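Long-range contact in protein disulfide isomerase (PDB 4N30), which is a DsbA-family protein of the thioredoxin fold that probably acts as a thiol-disulfide oxidoreductase or isomerase: residues K53-I58 and W214-L219. Residues are numbered along the deposited sequence; the frame is centred on the assembly and turned at random.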
ATOM      1  N   LYS A  53      -9.562   9.688 -10.377  1.00 20.28           N
ATOM      2  CA  LYS A  53      -9.166  10.903 -11.087  0.50 22.60           C
ATOM      3  C   LYS A  53      -8.632  11.958 -10.142  1.00 22.19           C
ATOM      4  O   LYS A  53      -8.449  13.120 -10.527  1.00 20.95           O
ATOM      5  CB  LYS A  53     -10.322  11.462 -11.921  0.50 25.10           C
ATOM      6  CG  LYS A  53     -10.922  10.486 -12.919  0.50 26.91           C
ATOM      7  CD  LYS A  53      -9.874   9.801 -13.772  0.50 26.43           C
ATOM      8  CE  LYS A  53     -10.462   8.566 -14.454  0.50 30.84           C
ATOM      9  NZ  LYS A  53     -11.467   9.029 -15.451  0.50 35.87           N
ATOM     10  N   ALA A  54      -8.306  11.578  -8.882  1.00 18.41           N
ATOM     11  CA  ALA A  54      -7.752  12.540  -7.930  1.00 17.11           C
ATOM     12  C   ALA A  54      -6.489  13.219  -8.504  1.00 14.04           C
ATOM     13  O   ALA A  54      -5.612  12.615  -9.124  1.00 16.02           O
ATOM     14  CB  ALA A  54      -7.454  11.868  -6.580  1.00 15.86           C
ATOM     15  N   ARG A  55      -6.473  14.521  -8.195  1.00 14.77           N
ATOM     16  CA  ARG A  55      -5.317  15.330  -8.561  1.00 14.88           C
ATOM     17  C   ARG A  55      -3.973  14.820  -7.890  1.00 13.68           C
ATOM     18  O   ARG A  55      -2.956  14.796  -8.597  1.00 15.19           O
ATOM     19  CB  ARG A  55      -5.537  16.797  -8.191  1.00 16.47           C
ATOM     20  CG  ARG A  55      -4.261  17.598  -8.334  1.00 20.21           C
ATOM     21  CD  ARG A  55      -4.122  18.442  -9.492  1.00 23.18           C
ATOM     22  NE  ARG A  55      -2.920  19.290  -9.330  1.00 18.32           N
ATOM     23  CZ  ARG A  55      -2.858  20.623  -9.238  1.00 19.98           C
ATOM     24  NH1 ARG A  55      -3.972  21.361  -9.159  1.00 22.85           N
ATOM     25  NH2 ARG A  55      -1.648  21.199  -9.204  1.00 18.33           N
ATOM     26  N   TRP A  56      -3.996  14.480  -6.589  1.00 13.02           N
ATOM     27  CA  TRP A  56      -2.719  14.071  -5.952  1.00 12.57           C
ATOM     28  C   TRP A  56      -2.898  12.639  -5.553  1.00 12.73           C
ATOM     29  O   TRP A  56      -3.988  12.193  -5.128  1.00 14.03           O
ATOM     30  CB  TRP A  56      -2.499  14.897  -4.687  1.00 13.65           C
ATOM     31  CG  TRP A  56      -2.176  16.328  -5.065  1.00 13.17           C
ATOM     32  CD1 TRP A  56      -1.024  16.829  -5.550  1.00 13.74           C
ATOM     33  CD2 TRP A  56      -3.117  17.411  -4.999  1.00 14.56           C
ATOM     34  NE1 TRP A  56      -1.147  18.228  -5.784  1.00 14.25           N
ATOM     35  CE2 TRP A  56      -2.411  18.607  -5.454  1.00 13.35           C
ATOM     36  CE3 TRP A  56      -4.445  17.547  -4.562  1.00 13.90           C
ATOM     37  CZ2 TRP A  56      -3.026  19.864  -5.525  1.00 13.85           C
ATOM     38  CZ3 TRP A  56      -5.029  18.859  -4.561  1.00 15.23           C
ATOM     39  CH2 TRP A  56      -4.313  19.970  -5.049  1.00 15.29           C
ATOM     40  N   THR A  57      -1.815  11.883  -5.655  1.00 12.71           N
ATOM     41  CA  THR A  57      -1.810  10.458  -5.233  1.00 11.73           C
ATOM     42  C   THR A  57      -0.754  10.316  -4.128  1.00 12.38           C
ATOM     43  O   THR A  57       0.428  10.675  -4.338  1.00 12.31           O
ATOM     44  CB  THR A  57      -1.361   9.613  -6.348  1.00 12.44           C
ATOM     45  OG1 THR A  57      -2.425   9.547  -7.330  1.00 12.69           O
ATOM     46  CG2 THR A  57      -1.090   8.085  -5.909  1.00 13.80           C
ATOM     47  N   ILE A  58      -1.182   9.783  -2.990  1.00 11.41           N
ATOM     48  CA  ILE A  58      -0.254   9.367  -1.908  1.00 10.86           C
ATOM     49  C   ILE A  58       0.161   7.925  -2.147  1.00 10.18           C
ATOM     50  O   ILE A  58      -0.745   7.022  -2.074  1.00 11.20           O
ATOM     51  CB  ILE A  58      -0.891   9.473  -0.543  1.00 11.56           C
ATOM     52  CG1 ILE A  58      -1.309  10.930  -0.202  1.00 13.19           C
ATOM     53  CG2 ILE A  58       0.039   8.905   0.532  1.00 12.04           C
ATOM     54  CD1 ILE A  58      -2.163  11.120   1.055  1.00 15.00           C
ATOM     55  N   TRP A 214       3.738  22.396  -0.793  1.00  9.72           N
ATOM     56  CA  TRP A 214       5.058  22.466  -1.433  1.00 10.37           C
ATOM     57  C   TRP A 214       5.036  22.052  -2.915  1.00 11.51           C
ATOM     58  O   TRP A 214       5.675  22.696  -3.763  1.00 11.20           O
ATOM     59  CB  TRP A 214       6.007  21.578  -0.620  1.00 11.22           C
ATOM     60  CG  TRP A 214       7.431  21.575  -1.134  1.00 10.74           C
ATOM     61  CD1 TRP A 214       8.483  22.364  -0.625  1.00 10.67           C
ATOM     62  CD2 TRP A 214       8.019  20.703  -2.106  1.00 11.55           C
ATOM     63  NE1 TRP A 214       9.671  22.046  -1.282  1.00 11.56           N
ATOM     64  CE2 TRP A 214       9.415  21.072  -2.214  1.00 11.61           C
ATOM     65  CE3 TRP A 214       7.501  19.707  -2.942  1.00 11.27           C
ATOM     66  CZ2 TRP A 214      10.320  20.404  -3.043  1.00 12.42           C
ATOM     67  CZ3 TRP A 214       8.431  19.030  -3.828  1.00 11.76           C
ATOM     68  CH2 TRP A 214       9.788  19.382  -3.856  1.00 13.45           C
ATOM     69  N   LEU A 215       4.211  21.054  -3.236  1.00 10.62           N
ATOM     70  CA  LEU A 215       4.084  20.646  -4.635  1.00 11.13           C
ATOM     71  C   LEU A 215       3.413  21.743  -5.488  1.00 11.19           C
ATOM     72  O   LEU A 215       3.836  21.944  -6.651  1.00 12.64           O
ATOM     73  CB  LEU A 215       3.275  19.362  -4.716  1.00 11.68           C
ATOM     74  CG  LEU A 215       3.930  18.082  -4.211  1.00 10.57           C
ATOM     75  CD1 LEU A 215       2.852  16.981  -4.178  1.00 12.10           C
ATOM     76  CD2 LEU A 215       5.080  17.664  -5.110  1.00 11.47           C
ATOM     77  N   ALA A 216       2.375  22.377  -4.958  1.00 11.31           N
ATOM     78  CA  ALA A 216       1.381  22.947  -5.829  1.00 13.20           C
ATOM     79  C   ALA A 216       0.623  24.150  -5.242  1.00 12.57           C
ATOM     80  O   ALA A 216      -0.421  24.519  -5.875  1.00 14.67           O
ATOM     81  CB  ALA A 216       0.318  21.828  -6.129  1.00 15.30           C
ATOM     82  N   LYS A 217       1.208  24.923  -4.365  1.00 12.31           N
ATOM     83  CA  LYS A 217       0.405  26.039  -3.692  1.00 12.72           C
ATOM     84  C   LYS A 217      -0.063  27.025  -4.774  1.00 14.26           C
ATOM     85  O   LYS A 217      -1.085  27.701  -4.588  1.00 15.73           O
ATOM     86  CB  LYS A 217       1.252  26.738  -2.639  1.00 13.18           C
ATOM     87  CG  LYS A 217       2.444  27.479  -3.197  1.00 13.37           C
ATOM     88  CD  LYS A 217       3.312  28.078  -2.098  1.00 15.77           C
ATOM     89  CE  LYS A 217       4.200  27.165  -1.383  1.00 16.35           C
ATOM     90  NZ  LYS A 217       5.123  26.327  -2.166  1.00 20.67           N
ATOM     91  N   ASP A 218       0.701  27.287  -5.862  1.00 13.65           N
ATOM     92  CA  ASP A 218       0.321  28.309  -6.874  1.00 13.36           C
ATOM     93  C   ASP A 218      -0.523  27.723  -7.987  1.00 15.46           C
ATOM     94  O   ASP A 218      -0.882  28.442  -8.923  1.00 16.75           O
ATOM     95  CB  ASP A 218       1.587  28.929  -7.446  1.00 14.03           C
ATOM     96  CG  ASP A 218       2.451  29.616  -6.356  1.00 15.42           C
ATOM     97  OD1 ASP A 218       1.841  30.492  -5.693  1.00 15.64           O
ATOM     98  OD2 ASP A 218       3.663  29.334  -6.242  1.00 16.56           O
ATOM     99  N   LEU A 219      -0.914  26.445  -7.913  1.00 16.75           N
ATOM    100  CA  LEU A 219      -1.683  25.800  -8.972  1.00 17.54           C
ATOM    101  C   LEU A 219      -2.963  25.235  -8.442  1.00 22.43           C
ATOM    102  O   LEU A 219      -3.373  24.152  -8.827  1.00 26.95           O
ATOM    103  CB  LEU A 219      -0.815  24.643  -9.559  1.00 19.60           C
ATOM    104  CG  LEU A 219       0.243  25.055 -10.646  1.00 22.71           C
ATOM    105  CD1 LEU A 219       1.364  25.928 -10.106  1.00 22.57           C
ATOM    106  CD2 LEU A 219       0.821  23.850 -11.386  1.00 26.94           C
TER
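Arg55 NH1 donates to the carbonyl O of Leu219, 2.9 Å away, through an N-H...O angle of 166°, with the oxygen almost in the guanidinium plane. Arg55 NH2 also reaches Leu219 O, at 3.4 Å, but with an angle of 133° this second bond is weak. CG of Arg55 lies anti to the backbone N (chi1 170°) and sits over one face of the Trp56 ring, while CZ2 of the indole lies over the centre of the guanidinium, so the two side chains lie layered on each other. Asp190 of strand 185-190 gives both a further partner: its OD2 forms a salt bridge with Arg55 NH2 and accepts a weak hydrogen bond from Trp56 NE1; Arg55 NE is hydrogen-bonded as well. Ala216 CB sits at the indole edge, 3.9 Å from Trp56 CZ2, and Leu215 CD1 lies 4.1 Å from Trp56 CD1. A type I turn runs from Ala216 to Leu219, Leu219 N bonding to Ala216 O at 2.8 Å, which brings the Leu219 carbonyl round to the arginine. At the start of central strand 56-62 of this thioredoxin fold, the guanidinium thus bridges the tail carbonyl and the Asp190 carboxylate, and these bonds with the Trp56 stacking fix its turn.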